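Local coordinates for protein probable transcriptional regulator PhnF (Escherichia coli, PDB 2FA1) that probably acts as a DNA-binding transcriptional regulator of the GntR/HutC family, encoded in an operon for alkylphosphonate uptake and C-P lyase, this piece being its C-terminal effector-binding domain, at residues Trp75-Arg80 / Glu92-Ala97. Numbering follows the deposited sequence.
Sequences WPTLQR and EQTGIA
Thr77, on the short helix 75-78, is the side chain through which that helix meets the C-terminal end of helix 86-94, where Gln93 and Thr94 receive it at the surface of the UTRA effector-binding domain. Its two branches have different partners. With OG1 beside the backbone N and anti to the carbonyl carbon (chi1 -66°), the methyl CG2 is left anti to the backbone N and reaches the aliphatic root of Gln93, with CG2 lying 3.6 Å from Gln93 CB. These two side chains run past each other in opposite directions; Thr77 CG2 also lies 4.0 Å from Gln93 CG, before the glutamine chain bends at chi2. The hydroxyl branch goes instead to Thr94, whose side chain is set at a slant to it: Thr77 OG1 approaches Thr94 CG2 at 3.7 Å, and Thr94 CG2 lies 4.0 Å from Thr77 CG2. No hydrogen bond joins the two segments, which pack by van der Waals contact and bury 109 Å² in all. Thr77 also touches Phe89 one turn earlier on helix 86-94, while Trp75 and Leu78 face strand 47-57 of the antiparallel sheet.

Each segment also carries a side-chain hydrogen bond of its own. On the 75-80 side, Arg80 brings its guanidinium back to Pro76, whose CA sits at the edge of the group and in its plane, and Arg80 NH1 donates to Pro76 O at 2.9 Å, close to straight (168°). Across the contact, helix 86-94 gives way to Gly95, whose positive phi (86°) takes the chain out of helical geometry. Thr94 spans this exit: besides its hydrogen bond with Leu90 O, Thr94 OG1 closes an ST turn by accepting from Ile96 N at 3.1 Å.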
ATOM      1  N   TRP A  75      15.054 -26.035   4.976  1.00 11.53           N
ATOM      2  CA  TRP A  75      15.976 -25.637   5.994  1.00 13.24           C
ATOM      3  C   TRP A  75      17.481 -25.679   5.618  1.00 12.59           C
ATOM      4  O   TRP A  75      18.206 -24.774   6.036  1.00 14.02           O
ATOM      5  CB  TRP A  75      15.585 -26.411   7.290  1.00 14.87           C
ATOM      6  CG  TRP A  75      16.394 -26.095   8.489  1.00 13.03           C
ATOM      7  CD1 TRP A  75      17.088 -26.990   9.253  1.00 15.26           C
ATOM      8  CD2 TRP A  75      16.582 -24.798   9.099  1.00 15.22           C
ATOM      9  NE1 TRP A  75      17.739 -26.344  10.319  1.00 16.27           N
ATOM     10  CE2 TRP A  75      17.424 -24.992  10.241  1.00 19.12           C
ATOM     11  CE3 TRP A  75      16.137 -23.488   8.772  1.00 15.90           C
ATOM     12  CZ2 TRP A  75      17.804 -23.922  11.071  1.00 17.78           C
ATOM     13  CZ3 TRP A  75      16.513 -22.394   9.606  1.00 17.04           C
ATOM     14  CH2 TRP A  75      17.348 -22.624  10.746  1.00 18.69           C
ATOM     15  N   PRO A  76      17.962 -26.744   4.914  1.00 14.25           N
ATOM     16  CA  PRO A  76      19.375 -26.740   4.483  1.00 14.72           C
ATOM     17  C   PRO A  76      19.746 -25.445   3.697  1.00 15.81           C
ATOM     18  O   PRO A  76      20.838 -24.877   3.886  1.00 16.58           O
ATOM     19  CB  PRO A  76      19.453 -28.012   3.571  1.00 15.34           C
ATOM     20  CG  PRO A  76      18.469 -28.938   4.307  1.00 16.78           C
ATOM     21  CD  PRO A  76      17.303 -28.016   4.486  1.00 15.64           C
ATOM     22  N   THR A  77      18.763 -24.937   2.932  1.00 13.70           N
ATOM     23  CA  THR A  77      19.031 -23.751   2.147  1.00 12.71           C
ATOM     24  C   THR A  77      18.910 -22.511   2.974  1.00 12.73           C
ATOM     25  O   THR A  77      19.815 -21.671   3.017  1.00 12.62           O
ATOM     26  CB  THR A  77      18.069 -23.701   0.964  1.00 10.86           C
ATOM     27  OG1 THR A  77      18.366 -24.800   0.094  1.00 13.22           O
ATOM     28  CG2 THR A  77      18.194 -22.307   0.152  1.00 14.89           C
ATOM     29  N   LEU A  78      17.756 -22.349   3.627  1.00 10.95           N
ATOM     30  CA  LEU A  78      17.469 -21.069   4.312  1.00 11.99           C
ATOM     31  C   LEU A  78      18.393 -20.770   5.498  1.00 12.00           C
ATOM     32  O   LEU A  78      18.667 -19.586   5.849  1.00 15.02           O
ATOM     33  CB  LEU A  78      15.982 -21.008   4.682  1.00 11.03           C
ATOM     34  CG  LEU A  78      15.060 -20.921   3.497  1.00 13.05           C
ATOM     35  CD1 LEU A  78      13.626 -21.002   3.988  1.00 18.26           C
ATOM     36  CD2 LEU A  78      15.302 -19.648   2.556  1.00 14.72           C
ATOM     37  N   GLN A  79      18.794 -21.828   6.236  1.00 13.39           N
ATOM     38  CA  GLN A  79      19.715 -21.563   7.346  1.00 14.99           C
ATOM     39  C   GLN A  79      21.036 -20.958   6.881  1.00 15.40           C
ATOM     40  O   GLN A  79      21.666 -20.297   7.668  1.00 18.45           O
ATOM     41  CB  GLN A  79      19.985 -22.834   8.130  1.00 15.77           C
ATOM     42  CG  GLN A  79      20.959 -23.786   7.434  1.00 16.01           C
ATOM     43  CD  GLN A  79      21.006 -25.171   8.146  1.00 18.02           C
ATOM     44  OE1 GLN A  79      20.093 -26.026   8.018  1.00 21.15           O
ATOM     45  NE2 GLN A  79      22.134 -25.417   8.817  1.00 22.52           N
ATOM     46  N   ARG A  80      21.375 -21.121   5.586  1.00 15.87           N
ATOM     47  CA  ARG A  80      22.605 -20.594   4.995  1.00 15.84           C
ATOM     48  C   ARG A  80      22.469 -19.209   4.446  1.00 17.39           C
ATOM     49  O   ARG A  80      23.508 -18.610   4.001  1.00 15.91           O
ATOM     50  CB  ARG A  80      23.101 -21.589   3.930  1.00 15.64           C
ATOM     51  CG  ARG A  80      23.515 -22.957   4.574  1.00 16.04           C
ATOM     52  CD  ARG A  80      24.013 -24.064   3.525  1.00 18.90           C
ATOM     53  NE  ARG A  80      24.815 -25.123   4.251  1.00 24.84           N
ATOM     54  CZ  ARG A  80      24.309 -26.143   4.980  1.00 26.57           C
ATOM     55  NH1 ARG A  80      22.999 -26.364   5.109  1.00 21.92           N
ATOM     56  NH2 ARG A  80      25.155 -26.980   5.618  1.00 24.97           N
ATOM     57  N   GLU A  92      18.275 -18.703  -6.552  1.00 17.39           N
ATOM     58  CA  GLU A  92      19.614 -19.147  -7.034  1.00 17.66           C
ATOM     59  C   GLU A  92      19.963 -20.521  -6.491  1.00 17.67           C
ATOM     60  O   GLU A  92      20.619 -21.344  -7.184  1.00 16.08           O
ATOM     61  CB  GLU A  92      20.672 -18.201  -6.596  1.00 18.84           C
ATOM     62  CG  GLU A  92      20.538 -16.844  -7.358  1.00 24.40           C
ATOM     63  CD  GLU A  92      21.542 -15.833  -6.860  1.00 37.69           C
ATOM     64  OE1 GLU A  92      22.754 -16.172  -6.907  1.00 43.09           O
ATOM     65  OE2 GLU A  92      21.139 -14.704  -6.422  1.00 43.58           O
ATOM     66  N   GLN A  93      19.582 -20.781  -5.246  1.00 12.37           N
ATOM     67  CA  GLN A  93      19.911 -22.039  -4.636  1.00 11.51           C
ATOM     68  C   GLN A  93      18.988 -23.198  -5.016  1.00 12.94           C
ATOM     69  O   GLN A  93      19.500 -24.371  -5.002  1.00 12.78           O
ATOM     70  CB  GLN A  93      19.876 -21.918  -3.044  1.00 12.98           C
ATOM     71  CG  GLN A  93      20.922 -20.997  -2.420  1.00 12.95           C
ATOM     72  CD  GLN A  93      22.330 -21.549  -2.605  1.00 16.72           C
ATOM     73  OE1 GLN A  93      23.155 -20.881  -3.203  1.00 21.35           O
ATOM     74  NE2 GLN A  93      22.582 -22.761  -2.141  1.00 17.15           N
ATOM     75  N   THR A  94      17.687 -22.949  -5.339  1.00 11.59           N
ATOM     76  CA  THR A  94      16.758 -24.082  -5.428  1.00 13.88           C
ATOM     77  C   THR A  94      15.935 -24.017  -6.687  1.00 14.45           C
ATOM     78  O   THR A  94      15.225 -24.977  -7.003  1.00 17.65           O
ATOM     79  CB  THR A  94      15.647 -24.053  -4.299  1.00 14.43           C
ATOM     80  OG1 THR A  94      14.846 -22.860  -4.453  1.00 13.67           O
ATOM     81  CG2 THR A  94      16.282 -24.045  -2.879  1.00 14.11           C
ATOM     82  N   GLY A  95      15.982 -22.858  -7.365  1.00 14.27           N
ATOM     83  CA  GLY A  95      15.142 -22.656  -8.590  1.00 17.30           C
ATOM     84  C   GLY A  95      13.722 -22.147  -8.285  1.00 18.30           C
ATOM     85  O   GLY A  95      12.955 -21.860  -9.204  1.00 18.40           O
ATOM     86  N   ILE A  96      13.366 -22.106  -7.016  1.00 16.43           N
ATOM     87  CA  ILE A  96      11.985 -21.705  -6.580  1.00 18.10           C
ATOM     88  C   ILE A  96      11.840 -20.198  -6.727  1.00 19.04           C
ATOM     89  O   ILE A  96      12.621 -19.448  -6.158  1.00 17.90           O
ATOM     90  CB  ILE A  96      11.699 -22.101  -5.154  1.00 18.20           C
ATOM     91  CG1 ILE A  96      11.604 -23.611  -5.016  1.00 18.16           C
ATOM     92  CG2 ILE A  96      10.315 -21.670  -4.761  1.00 18.52           C
ATOM     93  CD1 ILE A  96      11.784 -24.056  -3.590  1.00 19.68           C
ATOM     94  N   ALA A  97      10.834 -19.745  -7.487  1.00 21.50           N
ATOM     95  CA  ALA A  97      10.636 -18.259  -7.638  1.00 23.06           C
ATOM     96  C   ALA A  97       9.220 -18.100  -7.117  1.00 25.57           C
ATOM     97  O   ALA A  97       8.258 -18.707  -7.589  1.00 24.89           O
ATOM     98  CB  ALA A  97      10.810 -17.752  -9.087  1.00 25.53           C
TER